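Local coordinates for endonuclease Bse634IR (PDB 3V21), which probably cleaves double-stranded DNA at specific sites as a metal-dependent type II restriction endonuclease of the Cfr10I/Bse634I family, at residues N9-Y14 / K59-A64; E95-L100 / D154-E159; H36-G41 / P163-T168. The protein carries 1 engineered substitution. One frame throughout, in Å; residues are numbered along the deposited sequence.

Contact 1: N9-Y14 / K59-A64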
ATOM      1  N   ASN A   9       6.197  49.425  19.613  1.00 48.35           N
ATOM      2  CA  ASN A   9       5.450  49.165  18.404  1.00 48.17           C
ATOM      3  C   ASN A   9       4.969  47.734  18.385  1.00 47.00           C
ATOM      4  O   ASN A   9       4.424  47.282  17.386  1.00 47.85           O
ATOM      5  CB  ASN A   9       6.312  49.426  17.182  1.00 49.49           C
ATOM      6  CG  ASN A   9       6.639  50.885  17.017  1.00 50.86           C
ATOM      7  OD1 ASN A   9       5.753  51.739  17.110  1.00 50.61           O
ATOM      8  ND2 ASN A   9       7.911  51.187  16.764  1.00 51.68           N
ATOM      9  N   CYS A  10       5.166  47.014  19.483  1.00 44.75           N
ATOM     10  CA  CYS A  10       4.737  45.640  19.506  1.00 43.94           C
ATOM     11  C   CYS A  10       3.225  45.572  19.317  1.00 45.23           C
ATOM     12  O   CYS A  10       2.689  44.505  18.997  1.00 47.03           O
ATOM     13  CB  CYS A  10       5.188  44.952  20.790  1.00 42.36           C
ATOM     14  SG  CYS A  10       4.520  45.631  22.271  1.00 41.14           S
ATOM     15  N   VAL A  11       2.539  46.706  19.502  1.00 44.85           N
ATOM     16  CA  VAL A  11       1.086  46.779  19.287  1.00 44.15           C
ATOM     17  C   VAL A  11       0.817  47.948  18.355  1.00 44.75           C
ATOM     18  O   VAL A  11       1.443  49.001  18.466  1.00 44.76           O
ATOM     19  CB  VAL A  11       0.263  46.988  20.590  1.00 43.68           C
ATOM     20  CG1 VAL A  11       0.444  45.810  21.522  1.00 43.59           C
ATOM     21  CG2 VAL A  11       0.664  48.277  21.266  1.00 44.71           C
ATOM     22  N   GLU A  12      -0.118  47.749  17.437  1.00 45.67           N
ATOM     23  CA  GLU A  12      -0.481  48.753  16.448  1.00 46.14           C
ATOM     24  C   GLU A  12      -1.990  48.917  16.418  1.00 45.87           C
ATOM     25  O   GLU A  12      -2.719  47.935  16.404  1.00 46.01           O
ATOM     26  CB  GLU A  12       0.030  48.304  15.079  1.00 47.78           C
ATOM     27  CG  GLU A  12      -0.490  49.085  13.885  1.00 50.10           C
ATOM     28  CD  GLU A  12       0.053  48.548  12.559  1.00 52.01           C
ATOM     29  OE1 GLU A  12      -0.218  47.372  12.225  1.00 53.36           O
ATOM     30  OE2 GLU A  12       0.756  49.300  11.847  1.00 52.61           O
ATOM     31  N   GLU A  13      -2.457  50.159  16.411  1.00 46.64           N
ATOM     32  CA  GLU A  13      -3.889  50.441  16.383  1.00 48.55           C
ATOM     33  C   GLU A  13      -4.355  50.722  14.956  1.00 49.63           C
ATOM     34  O   GLU A  13      -3.603  51.233  14.132  1.00 49.89           O
ATOM     35  CB  GLU A  13      -4.203  51.647  17.270  1.00 49.70           C
ATOM     36  CG  GLU A  13      -5.692  51.916  17.478  1.00 51.45           C
ATOM     37  CD  GLU A  13      -5.979  53.206  18.252  1.00 52.04           C
ATOM     38  OE1 GLU A  13      -5.323  53.450  19.289  1.00 53.73           O
ATOM     39  OE2 GLU A  13      -6.871  53.966  17.828  1.00 51.00           O
ATOM     40  N   TYR A  14      -5.601  50.383  14.657  1.00 51.48           N
ATOM     41  CA  TYR A  14      -6.126  50.613  13.322  1.00 53.93           C
ATOM     42  C   TYR A  14      -7.641  50.512  13.351  1.00 56.97           C
ATOM     43  O   TYR A  14      -8.206  49.900  14.252  1.00 57.93           O
ATOM     44  CB  TYR A  14      -5.562  49.573  12.349  1.00 52.48           C
ATOM     45  CG  TYR A  14      -5.987  48.157  12.669  1.00 51.51           C
ATOM     46  CD1 TYR A  14      -5.419  47.456  13.729  1.00 50.55           C
ATOM     47  CD2 TYR A  14      -7.001  47.537  11.946  1.00 51.88           C
ATOM     48  CE1 TYR A  14      -5.851  46.178  14.060  1.00 50.46           C
ATOM     49  CE2 TYR A  14      -7.444  46.257  12.272  1.00 51.13           C
ATOM     50  CZ  TYR A  14      -6.866  45.586  13.329  1.00 50.83           C
ATOM     51  OH  TYR A  14      -7.307  44.328  13.671  1.00 51.43           O
ATOM     52  N   LYS A  59      -0.686  48.037  28.254  1.00 52.56           N
ATOM     53  CA  LYS A  59      -1.199  48.583  29.510  1.00 53.69           C
ATOM     54  C   LYS A  59      -0.753  50.041  29.606  1.00 53.71           C
ATOM     55  O   LYS A  59      -1.530  50.924  29.992  1.00 53.35           O
ATOM     56  CB  LYS A  59      -0.624  47.789  30.685  1.00 55.79           C
ATOM     57  CG  LYS A  59      -1.606  47.478  31.800  1.00 58.33           C
ATOM     58  CD  LYS A  59      -1.007  46.478  32.805  1.00 61.38           C
ATOM     59  CE  LYS A  59      -0.687  45.118  32.158  1.00 62.61           C
ATOM     60  NZ  LYS A  59      -0.015  44.149  33.094  1.00 63.25           N
ATOM     61  N   ALA A  60       0.507  50.277  29.233  1.00 52.55           N
ATOM     62  CA  ALA A  60       1.104  51.602  29.267  1.00 50.88           C
ATOM     63  C   ALA A  60       0.520  52.504  28.197  1.00 50.93           C
ATOM     64  O   ALA A  60       0.381  53.704  28.406  1.00 51.47           O
ATOM     65  CB  ALA A  60       2.606  51.495  29.093  1.00 50.81           C
ATOM     66  N   LYS A  61       0.179  51.934  27.045  1.00 51.20           N
ATOM     67  CA  LYS A  61      -0.398  52.724  25.959  1.00 51.05           C
ATOM     68  C   LYS A  61      -1.867  53.037  26.239  1.00 50.71           C
ATOM     69  O   LYS A  61      -2.510  53.784  25.506  1.00 49.22           O
ATOM     70  CB  LYS A  61      -0.271  51.981  24.626  1.00 50.88           C
ATOM     71  CG  LYS A  61       1.153  51.790  24.151  1.00 51.29           C
ATOM     72  CD  LYS A  61       1.202  51.688  22.641  1.00 51.75           C
ATOM     73  CE  LYS A  61       2.633  51.726  22.133  1.00 51.79           C
ATOM     74  NZ  LYS A  61       2.654  51.957  20.666  1.00 52.25           N
ATOM     75  N   GLY A  62      -2.389  52.461  27.314  1.00 51.61           N
ATOM     76  CA  GLY A  62      -3.778  52.685  27.669  1.00 52.93           C
ATOM     77  C   GLY A  62      -4.736  51.924  26.770  1.00 53.17           C
ATOM     78  O   GLY A  62      -5.919  52.264  26.693  1.00 53.14           O
ATOM     79  N   LEU A  63      -4.219  50.896  26.091  1.00 53.04           N
ATOM     80  CA  LEU A  63      -5.009  50.063  25.186  1.00 50.61           C
ATOM     81  C   LEU A  63      -5.471  48.796  25.911  1.00 50.36           C
ATOM     82  O   LEU A  63      -4.995  48.482  27.002  1.00 47.87           O
ATOM     83  CB  LEU A  63      -4.177  49.713  23.954  1.00 48.80           C
ATOM     84  CG  LEU A  63      -3.709  50.948  23.181  1.00 49.14           C
ATOM     85  CD1 LEU A  63      -2.748  50.547  22.092  1.00 49.46           C
ATOM     86  CD2 LEU A  63      -4.904  51.678  22.585  1.00 49.27           C
ATOM     87  N   ALA A  64      -6.402  48.062  25.320  1.00 51.21           N
ATOM     88  CA  ALA A  64      -6.895  46.859  25.984  1.00 52.20           C
ATOM     89  C   ALA A  64      -6.098  45.596  25.645  1.00 51.87           C
ATOM     90  O   ALA A  64      -5.745  45.362  24.478  1.00 51.66           O
ATOM     91  CB  ALA A  64      -8.382  46.660  25.660  1.00 52.70           C
TER

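Contact 2: E95-L100 / D154-E159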
ATOM      1  N   GLU A  95      29.045  23.779  11.635  1.00 47.25           N
ATOM      2  CA  GLU A  95      29.741  23.733  10.347  1.00 48.72           C
ATOM      3  C   GLU A  95      29.165  22.767   9.325  1.00 47.43           C
ATOM      4  O   GLU A  95      29.905  22.028   8.696  1.00 46.91           O
ATOM      5  CB  GLU A  95      31.223  23.399  10.567  1.00 51.49           C
ATOM      6  CG  GLU A  95      32.006  24.482  11.331  1.00 55.22           C
ATOM      7  CD  GLU A  95      33.286  23.956  12.009  1.00 56.20           C
ATOM      8  OE1 GLU A  95      33.193  22.984  12.803  1.00 56.11           O
ATOM      9  OE2 GLU A  95      34.374  24.526  11.754  1.00 56.25           O
ATOM     10  N   LEU A  96      27.850  22.782   9.144  1.00 47.09           N
ATOM     11  CA  LEU A  96      27.201  21.893   8.176  1.00 46.68           C
ATOM     12  C   LEU A  96      27.046  22.676   6.873  1.00 47.92           C
ATOM     13  O   LEU A  96      25.968  23.178   6.548  1.00 48.67           O
ATOM     14  CB  LEU A  96      25.837  21.452   8.719  1.00 44.65           C
ATOM     15  CG  LEU A  96      25.856  20.814  10.114  1.00 43.01           C
ATOM     16  CD1 LEU A  96      24.572  21.109  10.841  1.00 42.63           C
ATOM     17  CD2 LEU A  96      26.066  19.331   9.996  1.00 42.43           C
ATOM     18  N   ASN A  97      28.140  22.769   6.128  1.00 49.11           N
ATOM     19  CA  ASN A  97      28.173  23.531   4.886  1.00 50.86           C
ATOM     20  C   ASN A  97      27.418  23.014   3.663  1.00 51.63           C
ATOM     21  O   ASN A  97      27.639  23.500   2.552  1.00 53.41           O
ATOM     22  CB  ASN A  97      29.630  23.798   4.504  1.00 51.40           C
ATOM     23  CG  ASN A  97      30.006  25.264   4.652  1.00 53.17           C
ATOM     24  OD1 ASN A  97      29.754  26.078   3.751  1.00 53.87           O
ATOM     25  ND2 ASN A  97      30.592  25.615   5.801  1.00 53.05           N
ATOM     26  N   ASP A  98      26.535  22.042   3.855  1.00 51.57           N
ATOM     27  CA  ASP A  98      25.752  21.476   2.758  1.00 50.01           C
ATOM     28  C   ASP A  98      24.323  21.259   3.230  1.00 47.62           C
ATOM     29  O   ASP A  98      23.550  20.557   2.596  1.00 48.04           O
ATOM     30  CB  ASP A  98      26.382  20.152   2.279  1.00 52.07           C
ATOM     31  CG  ASP A  98      26.571  19.132   3.410  1.00 54.26           C
ATOM     32  OD1 ASP A  98      27.007  19.517   4.519  1.00 55.09           O
ATOM     33  OD2 ASP A  98      26.300  17.933   3.188  1.00 55.11           O
ATOM     34  N   TYR A  99      23.984  21.897   4.346  1.00 45.63           N
ATOM     35  CA  TYR A  99      22.664  21.792   4.954  1.00 43.00           C
ATOM     36  C   TYR A  99      21.991  23.138   5.131  1.00 41.31           C
ATOM     37  O   TYR A  99      22.654  24.136   5.406  1.00 42.42           O
ATOM     38  CB  TYR A  99      22.770  21.149   6.335  1.00 43.77           C
ATOM     39  CG  TYR A  99      22.859  19.649   6.336  1.00 45.37           C
ATOM     40  CD1 TYR A  99      21.711  18.867   6.265  1.00 45.79           C
ATOM     41  CD2 TYR A  99      24.095  19.003   6.433  1.00 46.75           C
ATOM     42  CE1 TYR A  99      21.792  17.467   6.298  1.00 47.11           C
ATOM     43  CE2 TYR A  99      24.189  17.605   6.464  1.00 47.12           C
ATOM     44  CZ  TYR A  99      23.036  16.847   6.402  1.00 47.31           C
ATOM     45  OH  TYR A  99      23.130  15.478   6.466  1.00 48.02           O
ATOM     46  N   LEU A 100      20.668  23.149   4.981  1.00 38.89           N
ATOM     47  CA  LEU A 100      19.857  24.344   5.170  1.00 36.07           C
ATOM     48  C   LEU A 100      18.642  23.964   6.001  1.00 34.81           C
ATOM     49  O   LEU A 100      18.009  22.945   5.752  1.00 33.49           O
ATOM     50  CB  LEU A 100      19.392  24.937   3.840  1.00 35.12           C
ATOM     51  CG  LEU A 100      20.405  25.800   3.099  1.00 35.65           C
ATOM     52  CD1 LEU A 100      19.715  26.418   1.892  1.00 36.79           C
ATOM     53  CD2 LEU A 100      20.957  26.893   4.017  1.00 37.06           C
ATOM     54  N   ASP A 154      25.423  22.816  -3.370  1.00 48.83           N
ATOM     55  CA  ASP A 154      25.337  23.962  -4.276  1.00 49.07           C
ATOM     56  C   ASP A 154      24.273  25.020  -3.957  1.00 48.27           C
ATOM     57  O   ASP A 154      24.079  25.956  -4.731  1.00 48.07           O
ATOM     58  CB  ASP A 154      25.148  23.485  -5.723  1.00 50.53           C
ATOM     59  CG  ASP A 154      23.792  22.837  -5.962  1.00 51.10           C
ATOM     60  OD1 ASP A 154      22.790  23.354  -5.427  1.00 51.74           O
ATOM     61  OD2 ASP A 154      23.724  21.826  -6.703  1.00 51.05           O
ATOM     62  N   LEU A 155      23.587  24.881  -2.828  1.00 47.15           N
ATOM     63  CA  LEU A 155      22.557  25.840  -2.452  1.00 45.48           C
ATOM     64  C   LEU A 155      23.025  26.784  -1.357  1.00 45.00           C
ATOM     65  O   LEU A 155      22.378  27.807  -1.091  1.00 44.88           O
ATOM     66  CB  LEU A 155      21.293  25.112  -1.986  1.00 44.93           C
ATOM     67  CG  LEU A 155      20.515  24.291  -3.018  1.00 44.63           C
ATOM     68  CD1 LEU A 155      19.321  23.636  -2.348  1.00 44.28           C
ATOM     69  CD2 LEU A 155      20.046  25.182  -4.155  1.00 44.03           C
ATOM     70  N   ILE A 156      24.142  26.437  -0.718  1.00 44.33           N
ATOM     71  CA  ILE A 156      24.680  27.262   0.358  1.00 44.06           C
ATOM     72  C   ILE A 156      25.475  28.454  -0.171  1.00 44.08           C
ATOM     73  O   ILE A 156      26.432  28.300  -0.926  1.00 44.74           O
ATOM     74  CB  ILE A 156      25.584  26.447   1.321  1.00 43.66           C
ATOM     75  CG1 ILE A 156      24.757  25.411   2.097  1.00 43.37           C
ATOM     76  CG2 ILE A 156      26.234  27.375   2.328  1.00 43.43           C
ATOM     77  CD1 ILE A 156      24.272  24.251   1.265  1.00 44.19           C
ATOM     78  N   LYS A 157      25.040  29.645   0.230  1.00 43.55           N
ATOM     79  CA  LYS A 157      25.667  30.899  -0.144  1.00 42.50           C
ATOM     80  C   LYS A 157      26.468  31.344   1.067  1.00 42.32           C
ATOM     81  O   LYS A 157      26.006  31.207   2.190  1.00 44.12           O
ATOM     82  CB  LYS A 157      24.588  31.920  -0.481  1.00 42.31           C
ATOM     83  CG  LYS A 157      23.908  31.619  -1.797  1.00 44.97           C
ATOM     84  CD  LYS A 157      22.537  32.279  -1.922  1.00 46.40           C
ATOM     85  CE  LYS A 157      22.601  33.785  -1.831  1.00 47.37           C
ATOM     86  NZ  LYS A 157      21.245  34.394  -1.956  1.00 48.09           N
ATOM     87  N   SER A 158      27.668  31.866   0.844  1.00 42.03           N
ATOM     88  CA  SER A 158      28.541  32.308   1.935  1.00 40.55           C
ATOM     89  C   SER A 158      27.866  33.198   2.980  1.00 40.01           C
ATOM     90  O   SER A 158      28.230  33.173   4.148  1.00 40.32           O
ATOM     91  CB  SER A 158      29.774  33.025   1.357  1.00 40.90           C
ATOM     92  OG  SER A 158      29.415  34.157   0.573  1.00 39.85           O
ATOM     93  N   GLU A 159      26.888  33.985   2.559  1.00 39.99           N
ATOM     94  CA  GLU A 159      26.167  34.880   3.455  1.00 39.44           C
ATOM     95  C   GLU A 159      25.401  34.114   4.540  1.00 39.97           C
ATOM     96  O   GLU A 159      25.129  34.666   5.602  1.00 40.32           O
ATOM     97  CB  GLU A 159      25.212  35.714   2.620  1.00 39.70           C
ATOM     98  CG  GLU A 159      25.568  35.615   1.150  1.00 41.23           C
ATOM     99  CD  GLU A 159      24.413  35.911   0.234  1.00 43.74           C
ATOM    100  OE1 GLU A 159      24.574  35.724  -0.990  1.00 45.48           O
ATOM    101  OE2 GLU A 159      23.343  36.334   0.729  1.00 45.74           O
TER

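Contact 3: H36-G41 / P163-T168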
ATOM      1  N   HIS A  36      19.957  43.357  21.095  1.00 67.72           N
ATOM      2  CA  HIS A  36      21.323  43.392  21.638  1.00 69.31           C
ATOM      3  C   HIS A  36      22.008  42.028  21.713  1.00 69.02           C
ATOM      4  O   HIS A  36      23.223  41.917  21.551  1.00 68.85           O
ATOM      5  CB  HIS A  36      21.330  44.033  23.030  1.00 71.29           C
ATOM      6  CG  HIS A  36      21.191  45.523  23.004  1.00 72.78           C
ATOM      7  ND1 HIS A  36      20.025  46.156  22.632  1.00 73.40           N
ATOM      8  CD2 HIS A  36      22.091  46.504  23.249  1.00 73.52           C
ATOM      9  CE1 HIS A  36      20.212  47.464  22.647  1.00 74.06           C
ATOM     10  NE2 HIS A  36      21.459  47.702  23.017  1.00 74.54           N
ATOM     11  N   GLN A  37      21.221  40.997  21.986  1.00 69.25           N
ATOM     12  CA  GLN A  37      21.724  39.632  22.066  1.00 69.63           C
ATOM     13  C   GLN A  37      20.512  38.762  21.697  1.00 68.21           C
ATOM     14  O   GLN A  37      19.376  39.161  21.934  1.00 67.88           O
ATOM     15  CB  GLN A  37      22.189  39.300  23.495  1.00 71.54           C
ATOM     16  CG  GLN A  37      22.949  40.413  24.260  1.00 74.34           C
ATOM     17  CD  GLN A  37      24.420  40.581  23.857  1.00 75.80           C
ATOM     18  OE1 GLN A  37      25.103  39.611  23.507  1.00 76.42           O
ATOM     19  NE2 GLN A  37      24.918  41.819  23.939  1.00 75.81           N
ATOM     20  N   THR A  38      20.739  37.597  21.100  1.00 66.23           N
ATOM     21  CA  THR A  38      19.630  36.717  20.739  1.00 64.17           C
ATOM     22  C   THR A  38      19.223  35.891  21.955  1.00 63.33           C
ATOM     23  O   THR A  38      20.079  35.406  22.701  1.00 62.86           O
ATOM     24  CB  THR A  38      20.025  35.762  19.625  1.00 64.04           C
ATOM     25  OG1 THR A  38      21.387  35.364  19.817  1.00 64.32           O
ATOM     26  CG2 THR A  38      19.847  36.414  18.270  1.00 63.47           C
ATOM     27  N   PRO A  39      17.907  35.692  22.149  1.00 62.19           N
ATOM     28  CA  PRO A  39      17.380  34.923  23.281  1.00 61.43           C
ATOM     29  C   PRO A  39      18.009  33.549  23.490  1.00 61.12           C
ATOM     30  O   PRO A  39      18.475  32.899  22.547  1.00 60.90           O
ATOM     31  CB  PRO A  39      15.890  34.822  22.964  1.00 60.97           C
ATOM     32  CG  PRO A  39      15.878  34.793  21.468  1.00 60.74           C
ATOM     33  CD  PRO A  39      16.863  35.890  21.128  1.00 61.18           C
ATOM     34  N   THR A  40      18.029  33.127  24.747  1.00 60.47           N
ATOM     35  CA  THR A  40      18.552  31.823  25.138  1.00 60.14           C
ATOM     36  C   THR A  40      17.980  31.491  26.503  1.00 58.73           C
ATOM     37  O   THR A  40      17.405  32.344  27.176  1.00 58.65           O
ATOM     38  CB  THR A  40      20.110  31.771  25.214  1.00 60.87           C
ATOM     39  OG1 THR A  40      20.619  33.075  25.518  1.00 61.84           O
ATOM     40  CG2 THR A  40      20.714  31.237  23.896  1.00 59.99           C
ATOM     41  N   GLY A  41      18.146  30.241  26.897  1.00 57.42           N
ATOM     42  CA  GLY A  41      17.631  29.763  28.163  1.00 56.03           C
ATOM     43  C   GLY A  41      16.342  28.986  27.955  1.00 54.96           C
ATOM     44  O   GLY A  41      16.205  28.229  26.988  1.00 55.55           O
ATOM     45  N   PRO A 163      26.385  34.288  11.326  1.00 45.06           N
ATOM     46  CA  PRO A 163      25.440  34.092  12.428  1.00 45.23           C
ATOM     47  C   PRO A 163      24.622  35.338  12.774  1.00 45.17           C
ATOM     48  O   PRO A 163      25.084  36.470  12.614  1.00 45.58           O
ATOM     49  CB  PRO A 163      26.343  33.655  13.579  1.00 44.84           C
ATOM     50  CG  PRO A 163      27.605  34.391  13.298  1.00 44.68           C
ATOM     51  CD  PRO A 163      27.773  34.186  11.812  1.00 44.89           C
ATOM     52  N   ILE A 164      23.396  35.110  13.231  1.00 44.82           N
ATOM     53  CA  ILE A 164      22.503  36.187  13.611  1.00 44.85           C
ATOM     54  C   ILE A 164      22.634  36.328  15.112  1.00 46.49           C
ATOM     55  O   ILE A 164      22.149  35.475  15.860  1.00 46.85           O
ATOM     56  CB  ILE A 164      21.057  35.848  13.247  1.00 43.61           C
ATOM     57  CG1 ILE A 164      20.948  35.685  11.734  1.00 43.32           C
ATOM     58  CG2 ILE A 164      20.123  36.930  13.751  1.00 43.79           C
ATOM     59  CD1 ILE A 164      19.587  35.254  11.247  1.00 44.35           C
ATOM     60  N   ASN A 165      23.308  37.396  15.541  1.00 47.85           N
ATOM     61  CA  ASN A 165      23.520  37.639  16.960  1.00 48.50           C
ATOM     62  C   ASN A 165      22.649  38.682  17.624  1.00 48.52           C
ATOM     63  O   ASN A 165      22.937  39.110  18.735  1.00 49.57           O
ATOM     64  CB  ASN A 165      24.978  37.956  17.233  1.00 49.87           C
ATOM     65  CG  ASN A 165      25.779  36.712  17.466  1.00 52.24           C
ATOM     66  OD1 ASN A 165      25.306  35.793  18.137  1.00 53.72           O
ATOM     67  ND2 ASN A 165      26.994  36.658  16.923  1.00 53.00           N
ATOM     68  N   LYS A 166      21.579  39.079  16.951  1.00 47.40           N
ATOM     69  CA  LYS A 166      20.641  40.043  17.496  1.00 46.51           C
ATOM     70  C   LYS A 166      19.437  40.026  16.576  1.00 44.97           C
ATOM     71  O   LYS A 166      19.566  39.782  15.384  1.00 45.44           O
ATOM     72  CB  LYS A 166      21.270  41.436  17.545  1.00 48.03           C
ATOM     73  CG  LYS A 166      21.734  41.962  16.195  1.00 51.00           C
ATOM     74  CD  LYS A 166      22.574  43.225  16.347  1.00 52.54           C
ATOM     75  CE  LYS A 166      23.842  42.944  17.178  1.00 53.72           C
ATOM     76  NZ  LYS A 166      24.717  44.140  17.373  1.00 54.69           N
ATOM     77  N   LEU A 167      18.259  40.263  17.125  1.00 42.78           N
ATOM     78  CA  LEU A 167      17.078  40.259  16.302  1.00 42.14           C
ATOM     79  C   LEU A 167      16.792  41.641  15.766  1.00 42.30           C
ATOM     80  O   LEU A 167      16.494  42.562  16.521  1.00 42.47           O
ATOM     81  CB  LEU A 167      15.877  39.748  17.093  1.00 43.07           C
ATOM     82  CG  LEU A 167      15.965  38.287  17.538  1.00 42.80           C
ATOM     83  CD1 LEU A 167      14.638  37.870  18.139  1.00 43.56           C
ATOM     84  CD2 LEU A 167      16.307  37.397  16.355  1.00 43.25           C
ATOM     85  N   THR A 168      16.876  41.768  14.448  1.00 42.78           N
ATOM     86  CA  THR A 168      16.624  43.030  13.776  1.00 43.16           C
ATOM     87  C   THR A 168      15.756  42.779  12.549  1.00 43.97           C
ATOM     88  O   THR A 168      15.749  41.673  11.998  1.00 42.99           O
ATOM     89  CB  THR A 168      17.943  43.666  13.327  1.00 43.55           C
ATOM     90  OG1 THR A 168      18.478  42.928  12.219  1.00 44.77           O
ATOM     91  CG2 THR A 168      18.956  43.619  14.455  1.00 42.98           C
TER

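Contact 1: N9-Y14 / K59-A64
V11 and K61 meet because both first torsions turn their reaching branches into the gap between a β-hairpin strand and the turn that ends a helix. In V11, chi1 of -63° places CG2 between the backbone N and the carbonyl carbon. In K61, CG stands anti to the carbonyl carbon (chi1 -66°), and the chain then runs out extended. The two side chains slide past one another in opposite directions, V11 CG2 lying 3.7 Å from K61 CD and 4.1 Å from K61 CE, so the lysine contributes its methylene shaft here. Its ammonium group belongs to another partner, as K61 NZ donates a hydrogen bond to S8 O, immediately before the segment 9-14.

The turn is a Schellman motif at the C-terminal end of helix 43-60: G62 adopts positive phi, and its N makes a weak bond of 3.2 Å back to K59 O. Immediately beyond, L63 faces the strand again, and its CD1 approaches V11 CG2 at 4.2 Å. V11 therefore has K61 and L63 as neighbours on this segment, and it also packs on V54 of the helix and on I22 of the partner strand 20-24. L63 spans the same two elements through V58 and I22. The contact is small, lies near the surface and has no hydrogen bond across it. Its nearest atom is about 4 Å from the bound nucleic acid. At its outer margin the carboxylate of E13, carried on an extended chain, reaches one methyl of the leucine, with E13 OE1 3.8 Å from L63 CD2.

Contact 2: E95-L100 / D154-E159
I156 lays its longer branch over the faces of two consecutive peptide groups, N97-D98 and D98-Y99. CG1 sits above the first plane, 3.5 Å from N97 O, while CD1 stands almost directly over the second, 3.6 Å from D98 C. The side-chain amide of N97 is flat too, and it meets the other branch: I156 CG2 lies 4.0 Å from N97 OD1, well off the amide plane. The split follows from the first torsion of the isoleucine, whose chi1 of -67° sets CG2 anti to the backbone N and CG1 beside it, so that one branch reaches the backbone and the other the amide.

Much of the contact is thus a hydrocarbon against a backbone, with no hydrogen bond across it. L100 adds to this: L100 CD1 lies 4.2 Å from L155 O and 4.4 Å from L155 CB, and L100 CG is 4.5 Å from I156 CG1. The CB of D98 points away from 154-159, and its carboxylate forms a salt bridge with R151, at the end of the neighbouring strand 147-151.

In the fold, the contact lies at the start of strand 99-103, an outermost strand, within this chain, of the mixed sheet of this PDDEXK-clan nuclease. L100 is hydrogen-bonded through its backbone to I150 of the adjacent strand 147-151, whose continuation leads to L155 and I156. Helix 68-93 ends in a Schellman motif at E95, and its R91 both touches I156 and hydrogen-bonds Y99 O; helix 280-291 packs on L96 and Y99 through I291.

Contact 3: H36-G41 / P163-T168
The carbonyl oxygen of N165 receives a CA-H...O contact from Q37, with Q37 CA 3.6 Å from N165 O and an angle of 137° at the hydrogen. The backbone N of T38 lies just as near this oxygen without forming a hydrogen bond, leaving this weak C-H...O contact in place of a conventional hydrogen bond between the two segments.

T38 is the side chain that carries the packing. Its CG2 is set anti to the carbonyl carbon, which turns the methyl onto the facing backbone, 3.4 Å from K166 N and 3.5 Å from I164 O. The hydroxyl takes the place between N and carbonyl carbon (chi1 37°) and stays 4.0 Å from I164 O. Further along, the methyl meets the tip of L167, with T38 CG2 4.1 Å from L167 CD2. The other methyl of that leucine touches the proline ring, P39 CD being 4.2 Å from L167 CD1.

The loops have further partners outside the contact: G41 is backbone-bonded to F280, and P39 packs on Y34 and F280. L167 is backbone-bonded to Y34, at the end of helix 26-34, and packs on L30 and on I85 of helix 68-93. I164 N is held by the side chain of N89, and T168 is the N-cap of helix 169-176, its OG1 accepting from N171 N.

Chemically, then, two irregular loops meet through methyl groups laid against peptide backbone and against each other, with the proline ring. Van der Waals contact and one weak C-H...O contact join them, with no conventional hydrogen bond or salt bridge between the two segments.

In the fold
From the N terminus, contact 1 opens at strand 11-15 and closes at 59-64, enclosing the second hairpin strand 20-24, helix 26-34 and most of helix 43-60. Contact 3 opens inside that loop, at the connection 36-41 between those helices, and closes only at 163-168, so contacts 1 and 3 cross. Contact 2 (95-100 with 154-159) starts after contact 1 has closed and is nested within contact 3; its second segment is followed almost directly by 163-168. The loop after strand 147-151 thus touches first the sheet edge and then the N-terminal helical region. Contacts 1 and 2 stand far apart, their centres 41 Å from each other.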